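Local coordinates for sphingomyelinase C (Streptomyces griseocarneus, PDB 7CNE), which belongs, as a sphingomyelinase C, to the endonuclease/exonuclease/phosphatase family of proteins with a DNase I-like fold, at residues A[205-210]-A[246-251]. Residues are numbered along the deposited sequence; the frame is centred on the assembly and turned at random.
Sequences ASMLAD and LDYVLH
Met207 reaches from helix 203-211 onto the ring of Tyr248 in a Met-aromatic contact, where this helix packs on strand 247-251, an outermost strand of one of the two mixed sheets in the DNase I-like fold. The axes of the short helix and strand segments come within 11.0 Å, a gap bridged entirely by side chains. Methionine suits the place because it is long, unbranched and polarisable: CG lies anti to the backbone N (chi1 174°), the chain stays extended through chi2, and a bend at chi3 (80°) sets the methyl over the centre of the ring face. CE sits 3.9 Å from the ring centroid, only 8° off the normal, a CH-pi contact; SD is further out over the same face. Tyrosine offers an electron-rich pi face to both, while its OH is hydrogen-bonded to the carbonyl O of Val197.

Two residues along the strand, Leu250 points the same way as Tyr248. Leucine's forked, wholly apolar end suits both 208 and 250, letting one branch reach across. The CA–CB bond of Leu208 does not aim at the strand, yet its side chain crosses Leu250 at about a right angle. Leu250 CD1 thus touches both helix residues, at 3.8 Å from Met207 CE and 3.8 Å from Leu208 CD2.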
ATOM      1  N   ALA A 205     -17.028  -7.071  -2.107  1.00 22.27           N
ATOM      2  CA  ALA A 205     -17.442  -8.241  -1.338  1.00 22.01           C
ATOM      3  C   ALA A 205     -16.608  -9.473  -1.679  1.00 21.32           C
ATOM      4  O   ALA A 205     -16.330 -10.295  -0.802  1.00 21.59           O
ATOM      5  CB  ALA A 205     -18.934  -8.522  -1.553  1.00 20.79           C
ATOM      6  N   SER A 206     -16.208  -9.643  -2.941  1.00 19.73           N
ATOM      7  CA  SER A 206     -15.380 -10.816  -3.230  1.00 23.64           C
ATOM      8  C   SER A 206     -13.965 -10.651  -2.676  1.00 20.97           C
ATOM      9  O   SER A 206     -13.335 -11.641  -2.285  1.00 21.54           O
ATOM     10  CB  SER A 206     -15.360 -11.116  -4.730  1.00 19.84           C
ATOM     11  OG  SER A 206     -14.839 -10.034  -5.480  1.00 30.75           O
ATOM     12  N   MET A 207     -13.458  -9.417  -2.611  1.00 19.53           N
ATOM     13  CA  MET A 207     -12.175  -9.186  -1.946  1.00 20.70           C
ATOM     14  C   MET A 207     -12.217  -9.653  -0.490  1.00 18.98           C
ATOM     15  O   MET A 207     -11.323 -10.381  -0.035  1.00 19.10           O
ATOM     16  CB  MET A 207     -11.804  -7.703  -2.032  1.00 18.18           C
ATOM     17  CG  MET A 207     -10.560  -7.326  -1.244  1.00 22.63           C
ATOM     18  SD  MET A 207     -10.364  -5.543  -1.189  1.00 29.50           S
ATOM     19  CE  MET A 207     -11.535  -5.132   0.128  1.00 20.27           C
ATOM     20  N   LEU A 208     -13.256  -9.251   0.253  1.00 19.90           N
ATOM     21  CA  LEU A 208     -13.410  -9.687   1.640  1.00 20.99           C
ATOM     22  C   LEU A 208     -13.388 -11.208   1.750  1.00 19.54           C
ATOM     23  O   LEU A 208     -12.736 -11.771   2.633  1.00 19.81           O
ATOM     24  CB  LEU A 208     -14.716  -9.143   2.224  1.00 22.12           C
ATOM     25  CG  LEU A 208     -14.896  -7.627   2.372  1.00 22.81           C
ATOM     26  CD1 LEU A 208     -16.256  -7.363   2.965  1.00 20.13           C
ATOM     27  CD2 LEU A 208     -13.777  -7.029   3.245  1.00 18.79           C
ATOM     28  N   ALA A 209     -14.119 -11.887   0.867  1.00 21.54           N
ATOM     29  CA  ALA A 209     -14.182 -13.345   0.927  1.00 21.66           C
ATOM     30  C   ALA A 209     -12.854 -13.978   0.526  1.00 21.06           C
ATOM     31  O   ALA A 209     -12.417 -14.954   1.143  1.00 18.90           O
ATOM     32  CB  ALA A 209     -15.316 -13.854   0.033  1.00 22.80           C
ATOM     33  N   ASP A 210     -12.192 -13.426  -0.500  1.00 20.05           N
ATOM     34  CA  ASP A 210     -10.927 -13.995  -0.965  1.00 19.91           C
ATOM     35  C   ASP A 210      -9.815 -13.832   0.067  1.00 20.44           C
ATOM     36  O   ASP A 210      -9.024 -14.758   0.284  1.00 19.77           O
ATOM     37  CB  ASP A 210     -10.520 -13.348  -2.288  1.00 19.97           C
ATOM     38  CG  ASP A 210     -11.365 -13.838  -3.470  1.00 21.88           C
ATOM     39  OD1 ASP A 210     -11.894 -14.970  -3.400  1.00 20.88           O
ATOM     40  OD2 ASP A 210     -11.502 -13.080  -4.456  1.00 23.31           O
ATOM     41  N   LEU A 246      -9.947   2.656  -3.289  1.00 19.32           N
ATOM     42  CA  LEU A 246      -9.127   1.471  -3.510  1.00 21.10           C
ATOM     43  C   LEU A 246      -8.260   1.019  -2.339  1.00 18.17           C
ATOM     44  O   LEU A 246      -7.650  -0.056  -2.440  1.00 15.23           O
ATOM     45  CB  LEU A 246      -8.199   1.698  -4.720  1.00 19.37           C
ATOM     46  CG  LEU A 246      -8.869   2.150  -6.022  1.00 18.32           C
ATOM     47  CD1 LEU A 246      -7.829   2.389  -7.131  1.00 14.51           C
ATOM     48  CD2 LEU A 246      -9.866   1.093  -6.421  1.00 17.60           C
ATOM     49  N   ASP A 247      -8.172   1.785  -1.250  1.00 19.33           N
ATOM     50  CA  ASP A 247      -7.123   1.617  -0.245  1.00 15.53           C
ATOM     51  C   ASP A 247      -7.737   1.247   1.104  1.00 17.43           C
ATOM     52  O   ASP A 247      -8.713   1.867   1.533  1.00 16.93           O
ATOM     53  CB  ASP A 247      -6.295   2.907  -0.151  1.00 15.71           C
ATOM     54  CG  ASP A 247      -5.662   3.297  -1.499  1.00 22.49           C
ATOM     55  OD1 ASP A 247      -4.690   2.627  -1.915  1.00 17.03           O
ATOM     56  OD2 ASP A 247      -6.134   4.264  -2.150  1.00 20.51           O
ATOM     57  N   TYR A 248      -7.166   0.236   1.773  1.00 16.43           N
ATOM     58  CA  TYR A 248      -7.810  -0.409   2.914  1.00 16.32           C
ATOM     59  C   TYR A 248      -6.796  -0.827   3.969  1.00 16.41           C
ATOM     60  O   TYR A 248      -5.633  -1.098   3.664  1.00 16.33           O
ATOM     61  CB  TYR A 248      -8.566  -1.679   2.496  1.00 15.45           C
ATOM     62  CG  TYR A 248      -9.611  -1.503   1.412  1.00 17.75           C
ATOM     63  CD1 TYR A 248      -9.270  -1.609   0.064  1.00 19.14           C
ATOM     64  CD2 TYR A 248     -10.949  -1.279   1.743  1.00 18.74           C
ATOM     65  CE1 TYR A 248     -10.232  -1.478  -0.932  1.00 18.29           C
ATOM     66  CE2 TYR A 248     -11.922  -1.149   0.752  1.00 18.97           C
ATOM     67  CZ  TYR A 248     -11.550  -1.252  -0.587  1.00 21.22           C
ATOM     68  OH  TYR A 248     -12.491  -1.107  -1.587  1.00 21.48           O
ATOM     69  N   VAL A 249      -7.268  -0.922   5.216  1.00 16.10           N
ATOM     70  CA  VAL A 249      -6.587  -1.659   6.285  1.00 15.90           C
ATOM     71  C   VAL A 249      -7.657  -2.494   6.970  1.00 18.19           C
ATOM     72  O   VAL A 249      -8.522  -1.947   7.662  1.00 16.81           O
ATOM     73  CB  VAL A 249      -5.890  -0.744   7.300  1.00 18.06           C
ATOM     74  CG1 VAL A 249      -5.106  -1.582   8.352  1.00 15.74           C
ATOM     75  CG2 VAL A 249      -4.984   0.276   6.603  1.00 17.02           C
ATOM     76  N   LEU A 250      -7.606  -3.810   6.784  1.00 15.45           N
ATOM     77  CA  LEU A 250      -8.689  -4.691   7.219  1.00 16.85           C
ATOM     78  C   LEU A 250      -8.140  -5.854   8.033  1.00 19.42           C
ATOM     79  O   LEU A 250      -7.139  -6.474   7.657  1.00 22.10           O
ATOM     80  CB  LEU A 250      -9.485  -5.229   6.016  1.00 13.20           C
ATOM     81  CG  LEU A 250     -10.205  -4.176   5.166  1.00 15.89           C
ATOM     82  CD1 LEU A 250     -10.790  -4.778   3.865  1.00 17.82           C
ATOM     83  CD2 LEU A 250     -11.292  -3.480   5.980  1.00 16.92           C
ATOM     84  N   HIS A 251      -8.815  -6.155   9.139  1.00 16.84           N
ATOM     85  CA  HIS A 251      -8.461  -7.279   9.990  1.00 16.85           C
ATOM     86  C   HIS A 251      -8.905  -8.602   9.367  1.00 20.89           C
ATOM     87  O   HIS A 251      -9.763  -8.653   8.479  1.00 19.10           O
ATOM     88  CB  HIS A 251      -9.085  -7.116  11.374  1.00 17.73           C
ATOM     89  CG  HIS A 251      -8.435  -6.047  12.186  1.00 15.50           C
ATOM     90  ND1 HIS A 251      -7.344  -6.290  12.991  1.00 18.36           N
ATOM     91  CD2 HIS A 251      -8.695  -4.723  12.290  1.00 15.93           C
ATOM     92  CE1 HIS A 251      -6.972  -5.165  13.574  1.00 17.99           C
ATOM     93  NE2 HIS A 251      -7.773  -4.199  13.164  1.00 18.77           N
TER